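Local coordinates for protein O-methyltransferase, putative (Bacillus cereus, PDB 3DUW) that probably transfers methyl groups from S-adenosylmethionine to hydroxyl groups of acceptor substrates, and binds the product S-adenosylhomocysteine, at residues Pro20-Leu25 against Leu76-Ser81; Ile98-Ile103 against Val112-Gly117; Asp140-Lys143 against Ala148-Glu151; Val168-Glu173 against Asp181-Gly186; Thr203-Val208 against Asp214-Ala219. All coordinates share one frame; numbering follows the deposited sequence.

Overall arrangement
From the N terminus the five contacts follow one another in series, so none nests within or crosses another. Contact 1 closes the longest loop, bringing the start of helix 23-34 to the turn at Ala77-Leu80. Contact 2 closes a beta-alpha-beta unit at one edge of the sheet and touches contact 1 through Ala77 and Val112. Contact 3 folds the loop after strand 136-139 onto helix 146-155 beside the bound S-adenosylhomocysteine. Contact 4 joins the loop after strand 162-166 to helix 182-196, and Arg170 touches Lys143 of contact 3. Contact 5, the C-terminal hairpin, meets contact 4 through Val168, Arg170, Asp214 and Gly215; its centre lies about 26 Å from that of contact 2.

Contact 1: Pro20-Leu25 against Leu76-Ser81; sequences PKDSTL and LARGLS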
# COMPACT_ATOMS: atom_id res chain seq x y z
N PRO A 20 13.69 9.62 8.40
CA PRO A 20 14.67 10.26 9.28
C PRO A 20 15.07 9.35 10.44
O PRO A 20 14.27 8.55 10.93
CB PRO A 20 13.94 11.51 9.76
CG PRO A 20 13.07 11.85 8.58
CD PRO A 20 12.53 10.50 8.18
N LYS A 21 16.33 9.46 10.87
CA LYS A 21 16.83 8.65 11.97
C LYS A 21 15.92 8.82 13.18
O LYS A 21 15.46 9.93 13.47
CB LYS A 21 18.27 9.08 12.31
CG LYS A 21 19.29 8.74 11.23
CD LYS A 21 19.45 7.24 11.06
CE LYS A 21 20.38 6.90 9.90
NZ LYS A 21 21.74 7.48 10.08
N ASP A 22 15.66 7.72 13.87
CA ASP A 22 14.78 7.73 15.04
C ASP A 22 15.43 6.92 16.16
O ASP A 22 15.33 5.70 16.19
CB ASP A 22 13.43 7.12 14.67
CG ASP A 22 12.39 7.31 15.76
OD1 ASP A 22 12.74 7.20 16.95
OD2 ASP A 22 11.22 7.57 15.41
N SER A 23 16.08 7.61 17.09
CA SER A 23 16.75 6.93 18.20
C SER A 23 15.79 6.10 19.05
O SER A 23 16.17 5.08 19.61
CB SER A 23 17.48 7.94 19.08
OG SER A 23 16.58 8.83 19.71
N THR A 24 14.54 6.55 19.16
CA THR A 24 13.55 5.83 19.94
C THR A 24 13.29 4.45 19.35
O THR A 24 13.31 3.44 20.07
CB THR A 24 12.22 6.61 20.01
OG1 THR A 24 12.41 7.82 20.75
CG2 THR A 24 11.15 5.77 20.71
N LEU A 25 13.07 4.39 18.04
CA LEU A 25 12.82 3.11 17.39
C LEU A 25 14.07 2.24 17.36
O LEU A 25 13.98 1.02 17.39
CB LEU A 25 12.27 3.31 15.98
CG LEU A 25 10.80 3.72 15.97
CD1 LEU A 25 10.33 3.92 14.53
CD2 LEU A 25 9.96 2.64 16.65
N LEU A 76 1.98 2.38 14.06
CA LEU A 76 0.53 2.54 13.95
C LEU A 76 0.02 3.66 14.84
O LEU A 76 -0.75 4.52 14.40
CB LEU A 76 -0.17 1.23 14.32
CG LEU A 76 -0.01 0.06 13.34
CD1 LEU A 76 -0.47 -1.23 13.99
CD2 LEU A 76 -0.81 0.34 12.08
N ALA A 77 0.45 3.66 16.10
CA ALA A 77 0.02 4.67 17.05
C ALA A 77 0.42 6.07 16.61
O ALA A 77 -0.32 7.04 16.82
CB ALA A 77 0.58 4.37 18.42
N ARG A 78 1.59 6.20 15.99
CA ARG A 78 2.05 7.50 15.54
C ARG A 78 1.23 8.04 14.37
O ARG A 78 1.39 9.20 13.99
CB ARG A 78 3.53 7.43 15.19
CG ARG A 78 4.42 7.36 16.41
CD ARG A 78 5.88 7.22 16.03
NE ARG A 78 6.74 7.41 17.19
CZ ARG A 78 8.07 7.31 17.15
NH1 ARG A 78 8.68 7.02 16.01
NH2 ARG A 78 8.78 7.50 18.25
N GLY A 79 0.37 7.21 13.81
CA GLY A 79 -0.47 7.65 12.71
C GLY A 79 -1.78 8.25 13.20
O GLY A 79 -2.53 8.83 12.41
N LEU A 80 -2.05 8.10 14.49
CA LEU A 80 -3.27 8.63 15.11
C LEU A 80 -3.13 10.12 15.42
O LEU A 80 -2.03 10.66 15.43
CB LEU A 80 -3.56 7.88 16.41
CG LEU A 80 -3.74 6.36 16.33
CD1 LEU A 80 -3.76 5.79 17.74
CD2 LEU A 80 -5.01 6.01 15.58
N SER A 81 -4.26 10.78 15.69
CA SER A 81 -4.25 12.21 15.99
C SER A 81 -5.03 12.64 17.24
O SER A 81 -4.44 12.86 18.30
CB SER A 81 -4.77 13.00 14.78
OG SER A 81 -6.11 12.65 14.48
O HOH W 1 11.06 9.17 18.00
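Arg78 sets off with CG beside its backbone N (chi1 -74°) and then runs extended from CG to NE, reaching the start of helix 23-34, where Asp22, its CG anti to the backbone N (chi1 -170°), comes to meet it from the opposite direction. Arg78 NH1 donates to Asp22 OD2 at 2.7 Å in a salt bridge. The oxygen sits at the edge of the guanidinium and is met on its syn side, and the two flat groups are nearly coplanar (16°). The second oxygen serves the backbone: Leu25 N donates to Asp22 OD1 over 3.0 Å from above the carboxylate. Asp22 is therefore the N-cap of helix 23-34, and the same carboxylate ties this helix to the type I turn Ala77-Leu80 at the C-terminal side of helix 71-77. A water adds a second link, donating to Asp22 OD1 at 2.8 Å and accepting a weak bond from Arg78 NH2. Thr24 CG2 and Leu25 CD1 approach the guanidinium obliquely, 3.8 Å from Arg78 NH2 and from Arg78 NH1 respectively. Leu25 also packs on Tyr71, Ile74 and Trp75 of helix 71-77, while Arg78 rests against Gln51 and Leu108.

Contact 2: Ile98-Ile103 against Val112-Gly117; sequences IARSNI and VEVRTG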
# COMPACT_ATOMS: atom_id res chain seq x y z
N ILE A 98 7.61 -6.42 27.33
CA ILE A 98 8.67 -5.72 26.61
C ILE A 98 8.00 -4.68 25.72
O ILE A 98 8.46 -3.55 25.62
CB ILE A 98 9.53 -6.70 25.78
CG1 ILE A 98 10.37 -7.57 26.73
CG2 ILE A 98 10.44 -5.93 24.81
CD1 ILE A 98 11.17 -8.64 26.05
N ALA A 99 6.89 -5.07 25.08
CA ALA A 99 6.16 -4.15 24.21
C ALA A 99 5.66 -2.94 25.01
O ALA A 99 5.82 -1.80 24.59
CB ALA A 99 4.98 -4.87 23.55
N ARG A 100 5.05 -3.20 26.17
CA ARG A 100 4.55 -2.11 27.01
C ARG A 100 5.69 -1.17 27.36
O ARG A 100 5.52 0.05 27.38
CB ARG A 100 3.93 -2.65 28.30
CG ARG A 100 2.66 -3.44 28.09
CD ARG A 100 1.96 -3.77 29.40
NE ARG A 100 0.79 -4.61 29.16
CZ ARG A 100 0.80 -5.94 29.20
NH1 ARG A 100 1.91 -6.60 29.49
NH2 ARG A 100 -0.31 -6.61 28.89
N SER A 101 6.87 -1.73 27.63
CA SER A 101 8.04 -0.95 27.99
C SER A 101 8.50 -0.09 26.82
O SER A 101 8.83 1.08 26.99
CB SER A 101 9.16 -1.87 28.46
OG SER A 101 8.72 -2.67 29.55
N ASN A 102 8.53 -0.68 25.62
CA ASN A 102 8.94 0.06 24.44
C ASN A 102 7.93 1.14 24.10
O ASN A 102 8.30 2.26 23.74
CB ASN A 102 9.11 -0.88 23.24
CG ASN A 102 10.35 -1.74 23.35
OD1 ASN A 102 11.36 -1.31 23.91
ND2 ASN A 102 10.30 -2.95 22.80
N ILE A 103 6.65 0.81 24.23
CA ILE A 103 5.59 1.76 23.95
C ILE A 103 5.67 2.93 24.93
O ILE A 103 5.44 4.08 24.56
CB ILE A 103 4.21 1.06 24.03
CG1 ILE A 103 4.08 0.09 22.85
CG2 ILE A 103 3.09 2.09 24.00
CD1 ILE A 103 2.86 -0.80 22.92
N VAL A 112 -2.00 3.49 23.61
CA VAL A 112 -1.96 2.05 23.38
C VAL A 112 -2.25 1.16 24.57
O VAL A 112 -1.76 1.39 25.67
CB VAL A 112 -0.58 1.64 22.82
CG1 VAL A 112 -0.59 0.17 22.44
CG2 VAL A 112 -0.21 2.51 21.64
N GLU A 113 -3.05 0.13 24.32
CA GLU A 113 -3.39 -0.87 25.32
C GLU A 113 -2.89 -2.21 24.81
O GLU A 113 -3.27 -2.65 23.72
CB GLU A 113 -4.91 -0.94 25.52
CG GLU A 113 -5.36 -2.15 26.34
CD GLU A 113 -6.85 -2.16 26.62
OE1 GLU A 113 -7.64 -2.01 25.67
OE2 GLU A 113 -7.22 -2.31 27.80
N VAL A 114 -2.00 -2.84 25.57
CA VAL A 114 -1.47 -4.15 25.21
C VAL A 114 -2.20 -5.16 26.08
O VAL A 114 -2.14 -5.10 27.31
CB VAL A 114 0.05 -4.26 25.51
CG1 VAL A 114 0.54 -5.65 25.15
CG2 VAL A 114 0.82 -3.21 24.72
N ARG A 115 -2.92 -6.09 25.45
CA ARG A 115 -3.64 -7.11 26.19
C ARG A 115 -2.95 -8.46 26.05
O ARG A 115 -2.77 -8.97 24.94
CB ARG A 115 -5.09 -7.22 25.70
CG ARG A 115 -5.92 -8.21 26.52
CD ARG A 115 -7.40 -8.20 26.17
NE ARG A 115 -8.01 -6.89 26.36
CZ ARG A 115 -9.22 -6.69 26.89
NH1 ARG A 115 -9.95 -7.72 27.29
NH2 ARG A 115 -9.69 -5.46 27.01
N THR A 116 -2.55 -9.03 27.18
CA THR A 116 -1.86 -10.31 27.19
C THR A 116 -2.83 -11.49 27.14
O THR A 116 -3.85 -11.49 27.83
CB THR A 116 -0.99 -10.47 28.45
OG1 THR A 116 -0.06 -9.38 28.53
CG2 THR A 116 -0.23 -11.78 28.41
N GLY A 117 -2.49 -12.48 26.32
CA GLY A 117 -3.33 -13.66 26.20
C GLY A 117 -3.49 -14.12 24.77
O GLY A 117 -3.08 -13.42 23.83
O HOH W 2 -0.86 -1.86 28.33
O HOH W 3 2.37 -9.59 29.90
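Arg100 reaches from helix 93-105 to the edge strand 112-116 and spends one nitrogen on two acceptors. Its NH2 donates to Thr116 OG1 at 2.8 Å, nearly straight (164°) and within the guanidinium plane. The same NH2 donates to Val114 O at 2.9 Å, arriving from above the carbonyl plane rather than on a lone pair. Val114 also supplies the apolar side of this grip: its CG1 lies over one face of the guanidinium, offset toward the rim, and its CB is 3.7 Å from Arg100 NE. One turn further along the helix, Ile103 CD1 touches both valines, 3.6 Å from Val112 CG1 and 3.6 Å from Val114 CG2. With Ile103 CG1 beside the backbone N (chi1 -69°) and the chain extended beyond it, CD1 reaches the strand. Around this first shell, one water at the guanidinium edge joins Arg100 NH1 to Thr116 OG1. Another accepts from Val114 N and, weakly, from Arg100 NE. Arg100 NH1 is further held by a salt bridge to Asp97, one turn earlier. The axes of segment 98-103 and strand 112-116 run almost antiparallel (172°) and come within 9.1 Å. This is the return half of the beta-alpha-beta crossover 85-90, 93-105, 112-116 in the Rossmann-like methyltransferase fold, which brings Gly117 to the bound S-adenosylhomocysteine.

Contact 3: Asp140-Lys143 against Ala148-Glu151; sequences DADK and AYFE. With SAH (S-adenosyl-L-homocysteine), chain C.
Ala141 and Asp142 lie on an irregular backbone leaving strand 136-139, and Tyr149 faces them from helix 146-155, which the chain enters a few residues later. Tyr149 OH donates to Asp142 OD1 at 2.6 Å, on the syn lone pair of that oxygen. The oxygen lies in the plane of the ring at its edge, while the carboxylate is turned 66° from the ring. Asp142 CG stands between its backbone N and carbonyl carbon (chi1 51°), which swings the carboxylate over to the tyrosine. Ala141 CB adds an apolar contact, 4.2 Å from Tyr149 CE2. Tyr149 also packs on Ile65, Ala119, Leu120 and Leu123.

Asp142 and Tyr149 both belong to the observed S-adenosylhomocysteine site, and the pair borders the adenine: Tyr149 OH is 3.2 Å from N6 and Asp142 OD1 is 3.3 Å from N7 of the ligand. At the start of the loop, Asp140 OD2 faces the amino nitrogen of the ligand, but the modelled separation is too short to be trusted in detail. Lys143 folds back along the loop, and its NZ donates to Asp140 OD1 at 3.1 Å, a salt bridge, and to Ala141 O at 2.9 Å. The hydroxyl bond thus fixes the carboxylate of Asp142 beside the adenine, while Lys143 NZ reaches back to the start of the loop, to Asp140 and Ala141, next to the amino acid part of the ligand.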
# COMPACT_ATOMS: atom_id res chain seq x y z
N ASP A 140 -1.13 -9.74 12.34
CA ASP A 140 0.28 -10.09 12.25
C ASP A 140 0.75 -10.97 13.42
O ASP A 140 1.76 -10.68 14.06
CB ASP A 140 1.10 -8.79 12.21
CG ASP A 140 2.54 -9.02 11.81
OD1 ASP A 140 2.82 -9.96 11.04
OD2 ASP A 140 3.40 -8.22 12.24
N ALA A 141 0.01 -12.04 13.67
CA ALA A 141 0.36 -12.96 14.76
C ALA A 141 0.69 -14.34 14.19
O ALA A 141 1.55 -14.46 13.32
CB ALA A 141 -0.80 -13.04 15.75
N ASP A 142 0.03 -15.37 14.71
CA ASP A 142 0.25 -16.73 14.22
C ASP A 142 -0.65 -16.87 13.00
O ASP A 142 -1.87 -16.91 13.11
CB ASP A 142 -0.08 -17.77 15.30
CG ASP A 142 -1.45 -17.57 15.93
OD1 ASP A 142 -1.84 -16.41 16.19
OD2 ASP A 142 -2.12 -18.59 16.18
N LYS A 143 -0.03 -16.93 11.83
CA LYS A 143 -0.77 -17.00 10.58
C LYS A 143 -1.66 -18.23 10.42
O LYS A 143 -2.60 -18.20 9.62
CB LYS A 143 0.19 -16.85 9.40
CG LYS A 143 1.14 -15.64 9.53
CD LYS A 143 0.40 -14.36 9.93
CE LYS A 143 1.30 -13.11 9.91
NZ LYS A 143 2.37 -13.05 10.96
N ALA A 148 -9.63 -17.42 11.51
CA ALA A 148 -10.39 -17.01 12.68
C ALA A 148 -10.22 -15.52 12.95
O ALA A 148 -11.18 -14.83 13.31
CB ALA A 148 -9.96 -17.83 13.90
N TYR A 149 -9.00 -15.01 12.80
CA TYR A 149 -8.76 -13.59 13.04
C TYR A 149 -9.51 -12.73 12.02
O TYR A 149 -9.99 -11.65 12.35
CB TYR A 149 -7.26 -13.27 13.01
CG TYR A 149 -6.46 -13.98 14.09
CD1 TYR A 149 -7.02 -14.26 15.34
CD2 TYR A 149 -5.15 -14.37 13.86
CE1 TYR A 149 -6.30 -14.92 16.32
CE2 TYR A 149 -4.41 -15.02 14.84
CZ TYR A 149 -4.99 -15.30 16.06
OH TYR A 149 -4.28 -15.97 17.03
N PHE A 150 -9.61 -13.22 10.79
CA PHE A 150 -10.33 -12.48 9.75
C PHE A 150 -11.80 -12.40 10.12
O PHE A 150 -12.42 -11.35 10.00
CB PHE A 150 -10.17 -13.17 8.39
CG PHE A 150 -11.02 -12.57 7.31
CD1 PHE A 150 -10.94 -11.22 7.00
CD2 PHE A 150 -11.94 -13.36 6.62
CE1 PHE A 150 -11.76 -10.66 6.01
CE2 PHE A 150 -12.75 -12.81 5.63
CZ PHE A 150 -12.67 -11.46 5.33
N GLU A 151 -12.37 -13.51 10.58
CA GLU A 151 -13.77 -13.52 10.97
C GLU A 151 -14.01 -12.56 12.13
O GLU A 151 -15.02 -11.85 12.16
CB GLU A 151 -14.22 -14.93 11.33
CG GLU A 151 -14.31 -15.86 10.13
CD GLU A 151 -15.31 -15.38 9.09
OE1 GLU A 151 -16.46 -15.08 9.47
OE2 GLU A 151 -14.95 -15.31 7.90
N SAH C . 3.58 -7.04 14.22
CA SAH C . 4.75 -7.01 15.18
CB SAH C . 5.37 -8.37 15.28
CG SAH C . 4.51 -9.50 15.78
SD SAH C . 5.41 -11.09 15.52
C SAH C . 5.82 -6.03 14.60
O SAH C . 5.61 -5.51 13.50
OXT SAH C . 6.85 -5.81 15.32
C5' SAH C . 4.11 -12.21 15.84
C4' SAH C . 3.63 -12.14 17.37
O4' SAH C . 2.58 -13.10 17.38
C3' SAH C . 4.61 -12.65 18.41
O3' SAH C . 4.92 -11.66 19.39
C2' SAH C . 3.86 -13.92 19.00
O2' SAH C . 4.18 -14.18 20.35
C1' SAH C . 2.40 -13.55 18.75
N9 SAH C . 1.51 -14.55 18.78
C8 SAH C . 1.55 -15.86 18.34
N7 SAH C . 0.47 -16.55 18.53
C5 SAH C . -0.41 -15.63 19.16
C6 SAH C . -1.77 -15.79 19.63
N6 SAH C . -2.47 -16.93 19.53
N1 SAH C . -2.32 -14.67 20.20
C2 SAH C . -1.65 -13.48 20.32
N3 SAH C . -0.35 -13.30 19.89
C4 SAH C . 0.20 -14.41 19.32

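Contact 4: Val168-Glu173 against Asp181-Gly186; sequences VVREGE and DPRVQG
Arg170 and Glu173 meet Arg183 and Val184 in a surface contact between the loop after strand 162-166 and the first turn of helix 182-196. No direct hydrogen bond crosses it; crossed arginines, van der Waals contacts of Val184 and bridging waters do the work. Arg170 NH2 lies over one face of the Arg183 guanidinium, 3.6 Å from Arg183 NE, and Arg183 CB in turn covers a face of the Arg170 guanidinium. The two planes are 49° apart. Both chains bend at chi3 (70° in Arg170, -63° in Arg183), which brings the side chains across each other at about a right angle.

Asp181 probably makes the pairing of like charges tolerable. Arg183 grips it side-on, NE to OD1 at 3.0 Å and NH2 to OD2 at 2.9 Å. The first bond is almost straight and lies in the guanidinium plane. One water accepts from Arg170 NE at 2.7 Å and donates to Asp181 OD2; a second water donates to both Asp181 OD2 and Glu173 OE1, linking two acidic groups. Arg170 NH1 is held by Asn167 O, just before Val168. Nearby, Val184 CG1 rests 3.4 Å from Glu173 O, and Val184 CG2 is 3.8 Å from Glu173 OE1.

Asp181 OD1 also accepts from Arg183 N at 2.9 Å. Asp181 is thus the N-cap residue of helix 182-196, its side chain making the capping bond where the long loop after strand 162-166 enters the helix that packs on the C-terminal hairpin of this methyltransferase domain.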
# COMPACT_ATOMS: atom_id res chain seq x y z
N VAL A 168 1.73 -12.83 3.86
CA VAL A 168 0.81 -13.72 3.17
C VAL A 168 1.30 -14.25 1.82
O VAL A 168 0.50 -14.70 1.00
CB VAL A 168 -0.57 -13.06 3.00
CG1 VAL A 168 -1.18 -12.78 4.38
CG2 VAL A 168 -0.44 -11.77 2.21
N VAL A 169 2.61 -14.20 1.60
CA VAL A 169 3.21 -14.72 0.36
C VAL A 169 4.26 -15.77 0.75
O VAL A 169 4.37 -16.81 0.11
CB VAL A 169 3.83 -13.59 -0.48
CG1 VAL A 169 4.71 -14.16 -1.59
CG2 VAL A 169 2.71 -12.75 -1.09
N ARG A 170 5.00 -15.47 1.81
CA ARG A 170 5.99 -16.37 2.38
C ARG A 170 6.91 -17.08 1.38
O ARG A 170 6.87 -18.30 1.22
CB ARG A 170 5.25 -17.40 3.24
CG ARG A 170 4.09 -16.77 4.04
CD ARG A 170 3.46 -17.74 5.02
NE ARG A 170 4.35 -18.05 6.13
CZ ARG A 170 4.52 -17.30 7.22
NH1 ARG A 170 3.84 -16.16 7.36
NH2 ARG A 170 5.37 -17.67 8.16
N GLU A 171 7.76 -16.28 0.73
CA GLU A 171 8.73 -16.76 -0.24
C GLU A 171 8.10 -17.51 -1.41
O GLU A 171 8.74 -18.33 -2.07
CB GLU A 171 9.79 -17.62 0.45
CG GLU A 171 10.48 -16.88 1.59
CD GLU A 171 11.71 -17.60 2.10
OE1 GLU A 171 11.63 -18.82 2.38
OE2 GLU A 171 12.76 -16.94 2.24
N GLY A 172 6.83 -17.20 -1.68
CA GLY A 172 6.12 -17.82 -2.78
C GLY A 172 5.44 -19.14 -2.47
O GLY A 172 4.77 -19.71 -3.33
N GLU A 173 5.59 -19.63 -1.24
CA GLU A 173 4.99 -20.90 -0.85
C GLU A 173 3.47 -20.86 -0.79
O GLU A 173 2.81 -21.90 -0.76
CB GLU A 173 5.56 -21.34 0.49
CG GLU A 173 7.01 -21.78 0.42
CD GLU A 173 7.59 -22.11 1.79
OE1 GLU A 173 6.90 -22.81 2.56
OE2 GLU A 173 8.73 -21.69 2.07
N ASP A 181 3.45 -26.69 5.84
CA ASP A 181 3.60 -25.57 6.77
C ASP A 181 2.21 -25.06 7.17
O ASP A 181 1.47 -24.53 6.34
CB ASP A 181 4.38 -24.44 6.09
CG ASP A 181 4.82 -23.36 7.06
OD1 ASP A 181 4.10 -23.11 8.05
OD2 ASP A 181 5.87 -22.73 6.82
N PRO A 182 1.85 -25.20 8.46
CA PRO A 182 0.53 -24.74 8.91
C PRO A 182 0.29 -23.25 8.69
O PRO A 182 -0.85 -22.80 8.59
CB PRO A 182 0.51 -25.14 10.38
CG PRO A 182 1.96 -25.06 10.77
CD PRO A 182 2.64 -25.71 9.59
N ARG A 183 1.37 -22.47 8.61
CA ARG A 183 1.26 -21.04 8.38
C ARG A 183 0.85 -20.78 6.93
O ARG A 183 0.08 -19.86 6.65
CB ARG A 183 2.59 -20.36 8.70
CG ARG A 183 2.99 -20.50 10.16
CD ARG A 183 4.42 -20.06 10.40
NE ARG A 183 5.35 -20.90 9.67
CZ ARG A 183 6.67 -20.79 9.74
NH1 ARG A 183 7.22 -19.86 10.51
NH2 ARG A 183 7.45 -21.59 9.02
N VAL A 184 1.37 -21.59 6.02
CA VAL A 184 1.03 -21.46 4.61
C VAL A 184 -0.43 -21.87 4.41
O VAL A 184 -1.18 -21.20 3.69
CB VAL A 184 1.94 -22.36 3.73
CG1 VAL A 184 1.42 -22.39 2.30
CG2 VAL A 184 3.37 -21.84 3.75
N GLN A 185 -0.85 -22.95 5.05
CA GLN A 185 -2.23 -23.39 4.92
C GLN A 185 -3.16 -22.32 5.52
O GLN A 185 -4.20 -22.01 4.94
CB GLN A 185 -2.44 -24.74 5.61
CG GLN A 185 -1.65 -25.88 4.96
CD GLN A 185 -2.06 -26.15 3.52
OE1 GLN A 185 -1.33 -26.79 2.77
NE2 GLN A 185 -3.25 -25.69 3.14
N GLY A 186 -2.77 -21.75 6.65
CA GLY A 186 -3.58 -20.72 7.27
C GLY A 186 -3.77 -19.52 6.36
O GLY A 186 -4.87 -18.97 6.28
O HOH W 4 6.09 -20.09 5.95
O HOH W 5 7.81 -23.70 4.99

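Contact 5: Thr203-Val208 against Asp214-Ala219; sequences TALQTV and DGFIMA
The Phe216 ring has Thr207 CG2 at its edge, in the ring plane and 4.0 Å from CE1. Leu205 meets the same ring obliquely, its CB 3.9 Å from Phe216 CE1, the two side chains lying side by side and pointing the same way. The ring of Phe49 also meets it, the planes at about 55°. With chi1 at 69° the Phe216 ring stands over its own backbone and leans toward strand 200-209. Strands 200-209 and 214-221 form a beta hairpin that ends this chain's part of the mixed methyltransferase sheet, strand 214-221 running antiparallel to both neighbours. Three hydrogen-bonded pairs, Thr203-Met218, Leu205-Phe216 and Thr207-Asp214, put their side chains on the face with Phe216; Met218 is modelled as selenomethionine. Each pair has two backbone bonds, such as Leu205 N to Phe216 O at 3.0 Å and Thr207 N to Asp214 O at 2.8 Å. On the opposite face, Ala204 CB touches Ile217 CG1 at 3.7 Å. Gly215 and Gln206 form a non-hydrogen-bonded pair, CA to CA 4.0 Å. Asp214 OD1 accepts from the backbone of Val169 and Arg170. Gln206 binds Tyr213 and also Asp11 of the second subunit, whose strand pairs with Gln206-Val208 and continues the sheet.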
# COMPACT_ATOMS: atom_id res chain seq x y z
N THR A 203 -6.90 -7.01 -2.20
CA THR A 203 -5.84 -7.26 -3.15
C THR A 203 -4.64 -7.68 -2.30
O THR A 203 -4.69 -7.62 -1.07
CB THR A 203 -5.45 -6.02 -3.99
OG1 THR A 203 -4.56 -6.43 -5.03
CG2 THR A 203 -4.76 -4.96 -3.13
N ALA A 204 -3.59 -8.12 -2.96
CA ALA A 204 -2.37 -8.49 -2.26
C ALA A 204 -1.19 -8.11 -3.13
O ALA A 204 -1.21 -8.30 -4.34
CB ALA A 204 -2.33 -10.00 -1.97
N LEU A 205 -0.17 -7.53 -2.50
CA LEU A 205 1.04 -7.16 -3.22
C LEU A 205 2.18 -8.00 -2.66
O LEU A 205 2.26 -8.23 -1.45
CB LEU A 205 1.38 -5.67 -3.04
CG LEU A 205 0.40 -4.64 -3.62
CD1 LEU A 205 0.96 -3.24 -3.42
CD2 LEU A 205 0.17 -4.91 -5.10
N GLN A 206 3.03 -8.50 -3.55
CA GLN A 206 4.19 -9.27 -3.14
C GLN A 206 5.28 -8.23 -2.95
O GLN A 206 5.44 -7.33 -3.78
CB GLN A 206 4.62 -10.25 -4.23
CG GLN A 206 3.53 -11.18 -4.72
CD GLN A 206 4.04 -12.09 -5.81
OE1 GLN A 206 5.00 -12.84 -5.61
NE2 GLN A 206 3.41 -12.04 -6.97
N THR A 207 6.04 -8.34 -1.87
CA THR A 207 7.10 -7.39 -1.61
C THR A 207 8.43 -8.07 -1.35
O THR A 207 8.49 -9.24 -0.98
CB THR A 207 6.80 -6.50 -0.38
OG1 THR A 207 6.83 -7.30 0.82
CG2 THR A 207 5.44 -5.84 -0.52
N VAL A 208 9.51 -7.32 -1.59
CA VAL A 208 10.84 -7.82 -1.29
C VAL A 208 11.52 -6.70 -0.53
O VAL A 208 11.12 -5.53 -0.62
CB VAL A 208 11.66 -8.18 -2.56
CG1 VAL A 208 11.06 -9.40 -3.23
CG2 VAL A 208 11.74 -7.00 -3.52
N ASP A 214 8.12 -11.68 0.51
CA ASP A 214 6.86 -11.94 1.20
C ASP A 214 5.77 -11.08 0.57
O ASP A 214 5.77 -10.86 -0.64
CB ASP A 214 7.02 -11.62 2.69
CG ASP A 214 6.15 -12.49 3.59
OD1 ASP A 214 5.11 -13.01 3.11
OD2 ASP A 214 6.50 -12.63 4.78
N GLY A 215 4.85 -10.57 1.38
CA GLY A 215 3.78 -9.76 0.83
C GLY A 215 2.67 -9.53 1.83
O GLY A 215 2.66 -10.10 2.91
N PHE A 216 1.71 -8.69 1.44
CA PHE A 216 0.59 -8.38 2.31
C PHE A 216 -0.73 -8.24 1.58
O PHE A 216 -0.78 -7.96 0.37
CB PHE A 216 0.86 -7.07 3.08
CG PHE A 216 0.85 -5.84 2.21
CD1 PHE A 216 1.95 -5.52 1.41
CD2 PHE A 216 -0.26 -5.01 2.18
CE1 PHE A 216 1.94 -4.39 0.60
CE2 PHE A 216 -0.29 -3.87 1.36
CZ PHE A 216 0.82 -3.56 0.57
N ILE A 217 -1.80 -8.45 2.33
CA ILE A 217 -3.15 -8.30 1.83
C ILE A 217 -3.69 -6.99 2.40
O ILE A 217 -3.43 -6.64 3.55
CB ILE A 217 -4.06 -9.46 2.30
CG1 ILE A 217 -3.92 -10.65 1.34
CG2 ILE A 217 -5.51 -8.99 2.40
CD1 ILE A 217 -4.53 -11.94 1.87
N MSE A 218 -4.41 -6.25 1.56
CA MSE A 218 -5.05 -5.02 1.99
C MSE A 218 -6.50 -5.20 1.58
O MSE A 218 -6.81 -5.41 0.40
CB MSE A 218 -4.46 -3.77 1.32
CG MSE A 218 -5.13 -2.48 1.78
SE MSE A 218 -4.22 -0.86 1.25
CE MSE A 218 -4.99 -0.67 -0.51
N ALA A 219 -7.39 -5.17 2.56
CA ALA A 219 -8.81 -5.36 2.33
C ALA A 219 -9.62 -4.22 2.93
O ALA A 219 -9.21 -3.58 3.89
CB ALA A 219 -9.26 -6.68 2.95